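Local atomic coordinates of trehalose synthase regulatory protein (PDB entry 5HUS), a protein that probably regulates trehalose synthesis as part of the yeast trehalose synthase complex, through a C-terminal domain of the trehalose-phosphatase family (HAD clan). Residues L207-H212 / H241-V246; K128-K133 / Q173-L178; N98-K103 / S112-D117. All coordinates share one frame; numbering follows the deposited sequence.

Interaction 1 of 3, residues L207-H212 / H241-V246; sequences LVLSCH and HEVAAV
Val-243 meets Leu-209 and His-212 with its two methyl branches, one branch for each residue. CG1 takes the leucine: Leu-209 CD1 lies 3.8 Å from Val-243 CG1, the two side chains crossing obliquely. The same leucine methyl also touches the next inward-facing valine, with Leu-209 CD1 3.8 Å from Val-246 CG2 and the side chains roughly perpendicular. Leu-209 CG stands anti to the backbone N (chi1 176°) and the chi2 turn (56°) sets CD1, the one methyl that touches both valines. The other branch of Val-243, CG2, lies against the last part of the helix, 3.7 Å from His-212 C and 3.9 Å from His-212 CB. His-212 therefore offers the strand its backbone and CB, while its ring leads away. That ring stacks with Phe-70, and NE2 hydrogen-bonds Tyr-72 OH; Val-208 CG1 lies at the ring edge, in its plane. Glu-242 CB adds a lesser contact, 3.5 Å from His-212 O, a carbonyl that also accepts a hydrogen bond from Lys-20 NZ. Between the two segments the contact is by van der Waals packing, mostly of aliphatic groups, and Leu-22 of strand 20-26 extends the surface on which Leu-209 rests. The helix runs roughly antiparallel to the strand (150°), with the short axes 9.7 Å apart. This is the helix-on-sheet layer of a Rossmann-like alpha/beta core, as in the HAD clan, with helix 200-213 packed on parallel strands 20-26 and 243-250.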
ATOM      1  N   LEU A 207       9.836   6.300  -3.045  1.00 19.57           N
ATOM      2  CA  LEU A 207       9.643   7.553  -3.775  1.00 14.73           C
ATOM      3  C   LEU A 207       9.116   8.664  -2.864  1.00 18.96           C
ATOM      4  O   LEU A 207       9.635   9.783  -2.862  1.00 18.51           O
ATOM      5  CB  LEU A 207       8.689   7.329  -4.961  1.00 14.98           C
ATOM      6  CG  LEU A 207       8.353   8.504  -5.889  1.00 18.92           C
ATOM      7  CD1 LEU A 207       7.954   7.979  -7.260  1.00 23.28           C
ATOM      8  CD2 LEU A 207       7.225   9.386  -5.341  1.00 20.73           C
ATOM      9  N   VAL A 208       8.068   8.364  -2.104  1.00 20.99           N
ATOM     10  CA  VAL A 208       7.503   9.349  -1.186  1.00 17.92           C
ATOM     11  C   VAL A 208       8.534   9.761  -0.139  1.00 19.05           C
ATOM     12  O   VAL A 208       8.718  10.949   0.125  1.00 20.01           O
ATOM     13  CB  VAL A 208       6.231   8.803  -0.508  1.00 17.42           C
ATOM     14  CG1 VAL A 208       5.753   9.749   0.582  1.00 20.28           C
ATOM     15  CG2 VAL A 208       5.137   8.591  -1.560  1.00 17.05           C
ATOM     16  N   LEU A 209       9.226   8.779   0.426  1.00 16.62           N
ATOM     17  CA  LEU A 209      10.282   9.063   1.392  1.00 22.82           C
ATOM     18  C   LEU A 209      11.359   9.965   0.780  1.00 24.45           C
ATOM     19  O   LEU A 209      11.746  10.960   1.396  1.00 23.23           O
ATOM     20  CB  LEU A 209      10.895   7.765   1.916  1.00 19.20           C
ATOM     21  CG  LEU A 209      12.091   7.898   2.867  1.00 17.64           C
ATOM     22  CD1 LEU A 209      11.745   8.760   4.074  1.00 21.90           C
ATOM     23  CD2 LEU A 209      12.554   6.522   3.311  1.00 27.27           C
ATOM     24  N   SER A 210      11.807   9.647  -0.434  1.00 20.66           N
ATOM     25  CA  SER A 210      12.820  10.457  -1.118  1.00 22.53           C
ATOM     26  C   SER A 210      12.377  11.902  -1.319  1.00 23.69           C
ATOM     27  O   SER A 210      13.161  12.826  -1.137  1.00 24.65           O
ATOM     28  CB  SER A 210      13.181   9.842  -2.480  1.00 21.57           C
ATOM     29  OG  SER A 210      13.761   8.558  -2.317  1.00 27.35           O
ATOM     30  N   CYS A 211      11.119  12.095  -1.703  1.00 19.84           N
ATOM     31  CA  CYS A 211      10.606  13.436  -1.945  1.00 21.01           C
ATOM     32  C   CYS A 211      10.688  14.303  -0.703  1.00 22.62           C
ATOM     33  O   CYS A 211      11.148  15.442  -0.766  1.00 29.07           O
ATOM     34  CB  CYS A 211       9.163  13.383  -2.442  1.00 20.76           C
ATOM     35  SG  CYS A 211       9.022  12.775  -4.119  1.00 26.68           S
ATOM     36  N   HIS A 212      10.249  13.766   0.428  1.00 20.45           N
ATOM     37  CA  HIS A 212      10.261  14.542   1.651  1.00 21.76           C
ATOM     38  C   HIS A 212      11.643  14.546   2.306  1.00 25.39           C
ATOM     39  O   HIS A 212      12.006  15.508   2.982  1.00 27.96           O
ATOM     40  CB  HIS A 212       9.193  14.015   2.612  1.00 24.21           C
ATOM     41  CG  HIS A 212       7.797  14.239   2.122  1.00 23.10           C
ATOM     42  ND1 HIS A 212       7.182  15.472   2.177  1.00 27.25           N
ATOM     43  CD2 HIS A 212       6.905  13.397   1.545  1.00 23.85           C
ATOM     44  CE1 HIS A 212       5.965  15.378   1.669  1.00 28.30           C
ATOM     45  NE2 HIS A 212       5.773  14.130   1.277  1.00 25.69           N
ATOM     46  N   HIS A 241      18.944  14.264   5.437  1.00 61.06           N
ATOM     47  CA  HIS A 241      18.204  13.453   6.381  1.00 52.43           C
ATOM     48  C   HIS A 241      17.061  14.309   6.894  1.00 30.49           C
ATOM     49  O   HIS A 241      16.853  14.414   8.099  1.00 37.96           O
ATOM     50  CB  HIS A 241      19.093  12.981   7.533  1.00 49.42           C
ATOM     51  CG  HIS A 241      20.041  11.885   7.163  1.00 61.75           C
ATOM     52  ND1 HIS A 241      19.880  10.584   7.591  1.00 63.33           N
ATOM     53  CD2 HIS A 241      21.167  11.893   6.408  1.00 66.50           C
ATOM     54  CE1 HIS A 241      20.862   9.840   7.116  1.00 61.12           C
ATOM     55  NE2 HIS A 241      21.658  10.611   6.395  1.00 64.47           N
ATOM     56  N   GLU A 242      16.340  14.944   5.969  1.00 34.60           N
ATOM     57  CA  GLU A 242      15.220  15.810   6.336  1.00 32.19           C
ATOM     58  C   GLU A 242      14.147  15.028   7.081  1.00 28.47           C
ATOM     59  O   GLU A 242      13.486  15.569   7.962  1.00 32.08           O
ATOM     60  CB  GLU A 242      14.616  16.480   5.101  1.00 38.12           C
ATOM     61  CG  GLU A 242      15.540  17.463   4.395  1.00 42.68           C
ATOM     62  CD  GLU A 242      15.588  18.819   5.073  1.00 61.57           C
ATOM     63  OE1 GLU A 242      14.840  19.028   6.052  1.00 61.26           O
ATOM     64  OE2 GLU A 242      16.376  19.680   4.623  1.00 64.60           O
ATOM     65  N   VAL A 243      13.977  13.759   6.725  1.00 26.33           N
ATOM     66  CA  VAL A 243      13.044  12.890   7.436  1.00 25.39           C
ATOM     67  C   VAL A 243      13.788  12.107   8.514  1.00 25.07           C
ATOM     68  O   VAL A 243      14.715  11.354   8.218  1.00 25.74           O
ATOM     69  CB  VAL A 243      12.317  11.916   6.476  1.00 24.20           C
ATOM     70  CG1 VAL A 243      11.526  10.874   7.264  1.00 22.17           C
ATOM     71  CG2 VAL A 243      11.397  12.690   5.540  1.00 26.58           C
ATOM     72  N   ALA A 244      13.376  12.297   9.765  1.00 22.88           N
ATOM     73  CA  ALA A 244      14.037  11.673  10.904  1.00 28.02           C
ATOM     74  C   ALA A 244      13.220  10.537  11.515  1.00 23.06           C
ATOM     75  O   ALA A 244      13.686   9.847  12.421  1.00 23.85           O
ATOM     76  CB  ALA A 244      14.342  12.726  11.970  1.00 31.20           C
ATOM     77  N   ALA A 245      11.996  10.346  11.026  1.00 27.44           N
ATOM     78  CA  ALA A 245      11.140   9.277  11.524  1.00 19.98           C
ATOM     79  C   ALA A 245      10.182   8.800  10.447  1.00 21.86           C
ATOM     80  O   ALA A 245       9.562   9.617   9.771  1.00 22.50           O
ATOM     81  CB  ALA A 245      10.361   9.740  12.747  1.00 21.31           C
ATOM     82  N   VAL A 246      10.073   7.481  10.295  1.00 20.15           N
ATOM     83  CA  VAL A 246       9.138   6.872   9.342  1.00 17.74           C
ATOM     84  C   VAL A 246       8.283   5.824  10.048  1.00 23.42           C
ATOM     85  O   VAL A 246       8.789   5.027  10.844  1.00 22.88           O
ATOM     86  CB  VAL A 246       9.867   6.215   8.152  1.00 22.28           C
ATOM     87  CG1 VAL A 246       8.859   5.648   7.152  1.00 20.81           C
ATOM     88  CG2 VAL A 246      10.784   7.212   7.465  1.00 28.29           C
TER

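Interaction 2 of 3, residues K128-K133 / Q173-L178; sequences KLVESK and QHINTL
Leu-129 and Ile-175 mark the closest backbone approach, CA to CA 8.0 Å, of two near-antiparallel helical segments (161°) whose axes come within 11.3 Å. Leu-129 has the largest share of the contact, pushing its isobutyl group tip to tip against the imidazole of His-174. Its CD1 sits over one ring face, 3.6 Å from the His-174 centroid and 23° off the ring normal, a CH-pi contact. The methyl is displaced toward the rim, which brings Leu-129 CD1 to 3.3 Å from His-174 NE2. The other branch packs on the next residue, Leu-129 CD2 lying 3.6 Å from Ile-175 CG1. His-174 CG stands anti to the backbone N (chi1 -176°), and the ring is contacted at its edge as well as its face. Lys-133 NZ donates to His-174 ND1 at 3.1 Å, lying in the ring plane, so that ND1 acts as acceptor, consistent with a neutral ring protonated on NE2. The ammonium also makes a salt bridge to Glu-170, one turn earlier on the histidine's helix, and so links the helices through two residues. Within segment 128-133, Ser-132 OG donates to Leu-129 O at 2.6 Å, a carbonyl that also receives the backbone N-H of Lys-133. Helices 116-136 and 161-179 lie side by side on the four-stranded antiparallel sheet of what is probably the cap domain: Val-130 rests on Val-149 and Phe-151 of strand 149-152, Ile-175 on Ala-186 of strand 184-189, and Asn-176 OD1 accepts the N-H of Ala-186.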
ATOM      1  N   LYS A 128      -7.238 -10.227 -20.623  1.00 27.52           N
ATOM      2  CA  LYS A 128      -7.769 -11.266 -21.500  1.00 29.25           C
ATOM      3  C   LYS A 128      -7.622 -12.643 -20.858  1.00 28.12           C
ATOM      4  O   LYS A 128      -8.555 -13.450 -20.868  1.00 30.57           O
ATOM      5  CB  LYS A 128      -7.057 -11.226 -22.853  1.00 31.62           C
ATOM      6  CG  LYS A 128      -7.633 -12.169 -23.896  1.00 43.15           C
ATOM      7  CD  LYS A 128      -7.741 -11.478 -25.248  1.00 46.25           C
ATOM      8  CE  LYS A 128      -8.078 -12.469 -26.346  1.00 52.91           C
ATOM      9  NZ  LYS A 128      -6.992 -13.471 -26.512  1.00 49.24           N
ATOM     10  N   LEU A 129      -6.452 -12.892 -20.282  1.00 26.57           N
ATOM     11  CA  LEU A 129      -6.177 -14.148 -19.595  1.00 27.81           C
ATOM     12  C   LEU A 129      -7.149 -14.348 -18.428  1.00 35.98           C
ATOM     13  O   LEU A 129      -7.780 -15.400 -18.309  1.00 29.55           O
ATOM     14  CB  LEU A 129      -4.722 -14.175 -19.114  1.00 24.55           C
ATOM     15  CG  LEU A 129      -4.108 -15.468 -18.568  1.00 29.36           C
ATOM     16  CD1 LEU A 129      -2.596 -15.412 -18.694  1.00 36.28           C
ATOM     17  CD2 LEU A 129      -4.499 -15.713 -17.113  1.00 29.26           C
ATOM     18  N   VAL A 130      -7.282 -13.333 -17.580  1.00 24.77           N
ATOM     19  CA  VAL A 130      -8.180 -13.423 -16.431  1.00 29.72           C
ATOM     20  C   VAL A 130      -9.630 -13.614 -16.870  1.00 30.50           C
ATOM     21  O   VAL A 130     -10.369 -14.399 -16.271  1.00 28.94           O
ATOM     22  CB  VAL A 130      -8.075 -12.177 -15.531  1.00 29.04           C
ATOM     23  CG1 VAL A 130      -9.122 -12.222 -14.427  1.00 28.20           C
ATOM     24  CG2 VAL A 130      -6.676 -12.081 -14.937  1.00 26.78           C
ATOM     25  N   GLU A 131     -10.030 -12.923 -17.933  1.00 27.26           N
ATOM     26  CA  GLU A 131     -11.411 -13.017 -18.404  1.00 28.70           C
ATOM     27  C   GLU A 131     -11.737 -14.428 -18.897  1.00 33.31           C
ATOM     28  O   GLU A 131     -12.859 -14.903 -18.720  1.00 33.85           O
ATOM     29  CB  GLU A 131     -11.677 -11.980 -19.502  1.00 30.28           C
ATOM     30  CG  GLU A 131     -11.961 -10.581 -18.952  1.00 24.13           C
ATOM     31  CD  GLU A 131     -12.109  -9.531 -20.038  1.00 36.36           C
ATOM     32  OE1 GLU A 131     -11.635  -9.762 -21.170  1.00 40.62           O
ATOM     33  OE2 GLU A 131     -12.699  -8.470 -19.756  1.00 35.69           O
ATOM     34  N   SER A 132     -10.750 -15.102 -19.482  1.00 32.61           N
ATOM     35  CA  SER A 132     -10.934 -16.472 -19.959  1.00 34.37           C
ATOM     36  C   SER A 132     -11.102 -17.454 -18.799  1.00 37.97           C
ATOM     37  O   SER A 132     -11.751 -18.490 -18.943  1.00 34.99           O
ATOM     38  CB  SER A 132      -9.761 -16.906 -20.844  1.00 35.33           C
ATOM     39  OG  SER A 132      -8.601 -17.172 -20.074  1.00 46.19           O
ATOM     40  N   LYS A 133     -10.510 -17.130 -17.653  1.00 28.64           N
ATOM     41  CA  LYS A 133     -10.699 -17.930 -16.450  1.00 28.35           C
ATOM     42  C   LYS A 133     -12.104 -17.726 -15.904  1.00 34.60           C
ATOM     43  O   LYS A 133     -12.739 -18.667 -15.428  1.00 30.94           O
ATOM     44  CB  LYS A 133      -9.672 -17.570 -15.374  1.00 32.93           C
ATOM     45  CG  LYS A 133      -8.223 -17.699 -15.809  1.00 31.18           C
ATOM     46  CD  LYS A 133      -7.884 -19.118 -16.236  1.00 40.02           C
ATOM     47  CE  LYS A 133      -6.405 -19.238 -16.585  1.00 33.69           C
ATOM     48  NZ  LYS A 133      -6.060 -20.603 -17.073  1.00 34.42           N
ATOM     49  N   GLN A 173      -0.263 -19.844 -11.337  1.00 32.80           N
ATOM     50  CA  GLN A 173       0.842 -20.503 -12.037  1.00 26.24           C
ATOM     51  C   GLN A 173       0.924 -20.046 -13.490  1.00 26.77           C
ATOM     52  O   GLN A 173       2.011 -19.772 -14.000  1.00 33.19           O
ATOM     53  CB  GLN A 173       0.702 -22.027 -11.974  1.00 27.20           C
ATOM     54  CG  GLN A 173       1.782 -22.768 -12.760  1.00 31.87           C
ATOM     55  CD  GLN A 173       1.812 -24.255 -12.465  1.00 37.64           C
ATOM     56  OE1 GLN A 173       1.024 -24.758 -11.660  1.00 39.04           O
ATOM     57  NE2 GLN A 173       2.727 -24.969 -13.115  1.00 39.40           N
ATOM     58  N   HIS A 174      -0.233 -19.969 -14.142  1.00 26.17           N
ATOM     59  CA  HIS A 174      -0.350 -19.519 -15.532  1.00 27.27           C
ATOM     60  C   HIS A 174       0.229 -18.108 -15.706  1.00 33.17           C
ATOM     61  O   HIS A 174       1.121 -17.885 -16.530  1.00 26.53           O
ATOM     62  CB  HIS A 174      -1.825 -19.572 -15.957  1.00 28.42           C
ATOM     63  CG  HIS A 174      -2.081 -19.214 -17.391  1.00 24.89           C
ATOM     64  ND1 HIS A 174      -3.324 -19.358 -17.973  1.00 27.12           N
ATOM     65  CD2 HIS A 174      -1.273 -18.715 -18.354  1.00 28.72           C
ATOM     66  CE1 HIS A 174      -3.268 -18.961 -19.231  1.00 29.65           C
ATOM     67  NE2 HIS A 174      -2.033 -18.565 -19.488  1.00 27.48           N
ATOM     68  N   ILE A 175      -0.269 -17.163 -14.918  1.00 26.90           N
ATOM     69  CA  ILE A 175       0.214 -15.787 -14.989  1.00 25.25           C
ATOM     70  C   ILE A 175       1.696 -15.659 -14.638  1.00 25.58           C
ATOM     71  O   ILE A 175       2.442 -14.945 -15.312  1.00 26.36           O
ATOM     72  CB  ILE A 175      -0.615 -14.873 -14.066  1.00 25.65           C
ATOM     73  CG1 ILE A 175      -2.045 -14.776 -14.596  1.00 25.17           C
ATOM     74  CG2 ILE A 175       0.014 -13.491 -13.960  1.00 25.29           C
ATOM     75  CD1 ILE A 175      -3.024 -14.170 -13.612  1.00 20.99           C
ATOM     76  N   ASN A 176       2.138 -16.350 -13.592  1.00 24.86           N
ATOM     77  CA  ASN A 176       3.529 -16.220 -13.182  1.00 24.03           C
ATOM     78  C   ASN A 176       4.468 -16.816 -14.218  1.00 29.55           C
ATOM     79  O   ASN A 176       5.520 -16.252 -14.490  1.00 26.27           O
ATOM     80  CB  ASN A 176       3.757 -16.860 -11.815  1.00 23.71           C
ATOM     81  CG  ASN A 176       3.212 -16.007 -10.689  1.00 26.91           C
ATOM     82  OD1 ASN A 176       2.932 -14.826 -10.885  1.00 27.51           O
ATOM     83  ND2 ASN A 176       3.061 -16.595  -9.511  1.00 29.45           N
ATOM     84  N   THR A 177       4.074 -17.934 -14.817  1.00 22.99           N
ATOM     85  CA  THR A 177       4.915 -18.550 -15.845  1.00 24.69           C
ATOM     86  C   THR A 177       5.137 -17.580 -17.004  1.00 26.77           C
ATOM     87  O   THR A 177       6.263 -17.405 -17.475  1.00 31.85           O
ATOM     88  CB  THR A 177       4.294 -19.852 -16.383  1.00 28.62           C
ATOM     89  OG1 THR A 177       4.114 -20.783 -15.307  1.00 32.03           O
ATOM     90  CG2 THR A 177       5.195 -20.477 -17.450  1.00 32.79           C
ATOM     91  N   LEU A 178       4.067 -16.917 -17.432  1.00 27.73           N
ATOM     92  CA  LEU A 178       4.121 -16.065 -18.616  1.00 27.90           C
ATOM     93  C   LEU A 178       4.629 -14.642 -18.364  1.00 27.55           C
ATOM     94  O   LEU A 178       5.183 -14.024 -19.271  1.00 28.19           O
ATOM     95  CB  LEU A 178       2.744 -15.988 -19.271  1.00 26.70           C
ATOM     96  CG  LEU A 178       2.158 -17.294 -19.819  1.00 31.92           C
ATOM     97  CD1 LEU A 178       0.908 -17.011 -20.626  1.00 28.89           C
ATOM     98  CD2 LEU A 178       3.180 -18.041 -20.657  1.00 29.80           C
TER

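Interaction 3 of 3, residues N98-K103 / S112-D117; sequences NGNFVK and SLADKD
Phe-101 and Ser-112 form an antiparallel, non-hydrogen-bonded pair at the edge of the large mixed sheet, next to a classic beta bulge in which Asn-100 and Phe-101 both face Ala-96. The backbone bonds converge on one bulge carbonyl. Ala-114 N donates to Asn-100 O at 3.1 Å in a nearly straight bond (171°), in the carbonyl plane and on a lone pair; Leu-113 N adds a weak, strongly bent bond to the same oxygen. Both bonds lie where the chain leaves strand 111-112 for helix 116-136, whose N-cap is Asp-115, its OD2 bonded to Glu-118 N.

Apolar and van der Waals contacts surround this point. Leu-113 CD2 lies 3.5 Å from Gly-99 O. Ala-114 CB fits against the Asn-100 amide, 3.5 Å from Asn-100 OD1, while Asn-100 ND2 is bonded to Glu-97 O and so helps to set the amide's rotation. Ala-114 CB also approaches the Phe-101 ring obliquely, 4.5 Å from Phe-101 CZ, and the ring makes a cation-pi contact with Arg-79.

The Ser-112 hydroxyl comes obliquely to the same ring, its OG within 3.5 Å of Phe-101 CE1; with OG anti to the backbone N (chi1 -174°), Ser-112 OG donates to Ala-114 O at 2.6 Å.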
ATOM      1  N   ASN A  98      -1.809   0.414  -4.958  1.00 15.55           N
ATOM      2  CA  ASN A  98      -0.740  -0.179  -4.169  1.00 16.59           C
ATOM      3  C   ASN A  98       0.645   0.341  -4.521  1.00 20.53           C
ATOM      4  O   ASN A  98       1.637  -0.306  -4.224  1.00 18.77           O
ATOM      5  CB  ASN A  98      -0.775  -1.705  -4.303  1.00 18.33           C
ATOM      6  CG  ASN A  98      -0.066  -2.403  -3.169  1.00 29.74           C
ATOM      7  OD1 ASN A  98       0.590  -3.428  -3.368  1.00 35.31           O
ATOM      8  ND2 ASN A  98      -0.173  -1.841  -1.969  1.00 27.29           N
ATOM      9  N   GLY A  99       0.716   1.514  -5.138  1.00 15.27           N
ATOM     10  CA  GLY A  99       2.013   2.098  -5.423  1.00 16.99           C
ATOM     11  C   GLY A  99       2.241   2.545  -6.854  1.00 19.49           C
ATOM     12  O   GLY A  99       3.200   3.272  -7.123  1.00 18.13           O
ATOM     13  N   ASN A 100       1.377   2.125  -7.774  1.00 16.80           N
ATOM     14  CA  ASN A 100       1.569   2.467  -9.186  1.00 14.82           C
ATOM     15  C   ASN A 100       1.444   3.965  -9.460  1.00 19.63           C
ATOM     16  O   ASN A 100       2.012   4.476 -10.422  1.00 18.70           O
ATOM     17  CB  ASN A 100       0.573   1.696 -10.058  1.00 17.67           C
ATOM     18  CG  ASN A 100       0.944   0.243 -10.192  1.00 18.76           C
ATOM     19  OD1 ASN A 100       1.833  -0.114 -10.974  1.00 19.28           O
ATOM     20  ND2 ASN A 100       0.280  -0.611  -9.416  1.00 16.27           N
ATOM     21  N   PHE A 101       0.702   4.663  -8.608  1.00 16.52           N
ATOM     22  CA  PHE A 101       0.481   6.100  -8.773  1.00 17.31           C
ATOM     23  C   PHE A 101       0.571   6.821  -7.442  1.00 19.19           C
ATOM     24  O   PHE A 101       0.092   6.322  -6.437  1.00 18.34           O
ATOM     25  CB  PHE A 101      -0.885   6.367  -9.412  1.00 15.54           C
ATOM     26  CG  PHE A 101      -1.126   5.573 -10.664  1.00 17.75           C
ATOM     27  CD1 PHE A 101      -0.590   5.982 -11.877  1.00 18.52           C
ATOM     28  CD2 PHE A 101      -1.879   4.408 -10.624  1.00 19.09           C
ATOM     29  CE1 PHE A 101      -0.804   5.240 -13.034  1.00 20.19           C
ATOM     30  CE2 PHE A 101      -2.096   3.661 -11.773  1.00 18.87           C
ATOM     31  CZ  PHE A 101      -1.558   4.080 -12.981  1.00 18.92           C
ATOM     32  N   VAL A 102       1.189   7.998  -7.445  1.00 15.47           N
ATOM     33  CA  VAL A 102       1.407   8.766  -6.225  1.00 16.24           C
ATOM     34  C   VAL A 102       0.951  10.203  -6.413  1.00 18.76           C
ATOM     35  O   VAL A 102       1.342  10.857  -7.384  1.00 19.40           O
ATOM     36  CB  VAL A 102       2.896   8.779  -5.798  1.00 15.97           C
ATOM     37  CG1 VAL A 102       3.101   9.724  -4.602  1.00 20.37           C
ATOM     38  CG2 VAL A 102       3.379   7.368  -5.469  1.00 18.80           C
ATOM     39  N   LYS A 103       0.127  10.690  -5.489  1.00 19.84           N
ATOM     40  CA  LYS A 103      -0.199  12.109  -5.459  1.00 16.00           C
ATOM     41  C   LYS A 103       0.373  12.703  -4.172  1.00 18.40           C
ATOM     42  O   LYS A 103      -0.166  12.513  -3.078  1.00 20.64           O
ATOM     43  CB  LYS A 103      -1.716  12.341  -5.576  1.00 18.14           C
ATOM     44  CG  LYS A 103      -2.117  13.806  -5.486  1.00 19.35           C
ATOM     45  CD  LYS A 103      -3.599  14.010  -5.835  1.00 27.66           C
ATOM     46  CE  LYS A 103      -3.832  13.837  -7.330  1.00 26.90           C
ATOM     47  NZ  LYS A 103      -5.218  14.220  -7.750  1.00 28.76           N
ATOM     48  N   SER A 112       3.088   8.895 -12.163  1.00 21.76           N
ATOM     49  CA  SER A 112       2.974   7.506 -12.579  1.00 19.54           C
ATOM     50  C   SER A 112       4.303   6.787 -12.370  1.00 24.07           C
ATOM     51  O   SER A 112       5.247   6.943 -13.147  1.00 23.67           O
ATOM     52  CB  SER A 112       2.529   7.411 -14.038  1.00 24.19           C
ATOM     53  OG  SER A 112       2.283   6.061 -14.402  1.00 27.00           O
ATOM     54  N   LEU A 113       4.374   6.012 -11.295  1.00 22.21           N
ATOM     55  CA  LEU A 113       5.507   5.131 -11.074  1.00 21.84           C
ATOM     56  C   LEU A 113       5.431   3.971 -12.062  1.00 19.66           C
ATOM     57  O   LEU A 113       6.455   3.487 -12.556  1.00 25.11           O
ATOM     58  CB  LEU A 113       5.516   4.637  -9.626  1.00 19.57           C
ATOM     59  CG  LEU A 113       6.752   3.924  -9.089  1.00 24.46           C
ATOM     60  CD1 LEU A 113       8.034   4.672  -9.432  1.00 26.27           C
ATOM     61  CD2 LEU A 113       6.614   3.760  -7.578  1.00 21.88           C
ATOM     62  N   ALA A 114       4.205   3.527 -12.346  1.00 20.01           N
ATOM     63  CA  ALA A 114       3.960   2.571 -13.414  1.00 19.60           C
ATOM     64  C   ALA A 114       4.413   3.182 -14.736  1.00 24.84           C
ATOM     65  O   ALA A 114       4.209   4.373 -14.975  1.00 26.73           O
ATOM     66  CB  ALA A 114       2.480   2.192 -13.473  1.00 20.59           C
ATOM     67  N   ASP A 115       5.055   2.372 -15.573  1.00 21.62           N
ATOM     68  CA  ASP A 115       5.440   2.803 -16.911  1.00 22.63           C
ATOM     69  C   ASP A 115       4.295   2.570 -17.887  1.00 24.33           C
ATOM     70  O   ASP A 115       3.806   1.451 -18.007  1.00 23.19           O
ATOM     71  CB  ASP A 115       6.687   2.052 -17.382  1.00 22.16           C
ATOM     72  CG  ASP A 115       7.147   2.512 -18.735  1.00 27.96           C
ATOM     73  OD1 ASP A 115       7.786   3.582 -18.800  1.00 28.81           O
ATOM     74  OD2 ASP A 115       6.847   1.820 -19.733  1.00 26.78           O
ATOM     75  N   LYS A 116       3.866   3.617 -18.587  1.00 24.19           N
ATOM     76  CA  LYS A 116       2.683   3.510 -19.427  1.00 26.18           C
ATOM     77  C   LYS A 116       2.896   2.552 -20.598  1.00 27.32           C
ATOM     78  O   LYS A 116       1.957   1.874 -21.014  1.00 24.23           O
ATOM     79  CB  LYS A 116       2.253   4.881 -19.945  1.00 28.15           C
ATOM     80  CG  LYS A 116       0.842   4.876 -20.521  1.00 29.29           C
ATOM     81  CD  LYS A 116       0.372   6.265 -20.916  1.00 45.29           C
ATOM     82  CE  LYS A 116      -1.137   6.397 -20.751  1.00 44.74           C
ATOM     83  NZ  LYS A 116      -1.871   5.203 -21.260  1.00 48.96           N
ATOM     84  N   ASP A 117       4.120   2.488 -21.121  1.00 28.32           N
ATOM     85  CA  ASP A 117       4.419   1.546 -22.199  1.00 27.38           C
ATOM     86  C   ASP A 117       4.311   0.103 -21.705  1.00 24.24           C
ATOM     87  O   ASP A 117       3.819  -0.771 -22.417  1.00 26.61           O
ATOM     88  CB  ASP A 117       5.812   1.802 -22.789  1.00 31.21           C
ATOM     89  CG  ASP A 117       5.833   2.980 -23.749  1.00 37.10           C
ATOM     90  OD1 ASP A 117       4.755   3.368 -24.252  1.00 37.15           O
ATOM     91  OD2 ASP A 117       6.930   3.514 -24.011  1.00 41.90           O
TER

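How the interactions relate
From the N terminus the three contacts follow in series, and none encloses or crosses another. Interaction 3 comes first, closing the short loop that joins strand 101-103 to the edge strand 111-112 and leading into helix 116-136. That helix continues to interaction 2, which closes a 39-residue excursion through strands 141-144 and 149-152 by meeting helix 161-179. The chain returns through strands 184-189 and 192-197 to helix 200-213, where interaction 1 closes a 28-residue excursion holding helices 218-223 and 225-229. Interactions 1 and 3 reach the same mixed sheet and touch, Val-208 CG2 lying 3.8 Å from Val-102 CG1. Interaction 2 stands apart, its centre about 38 Å from that of interaction 1.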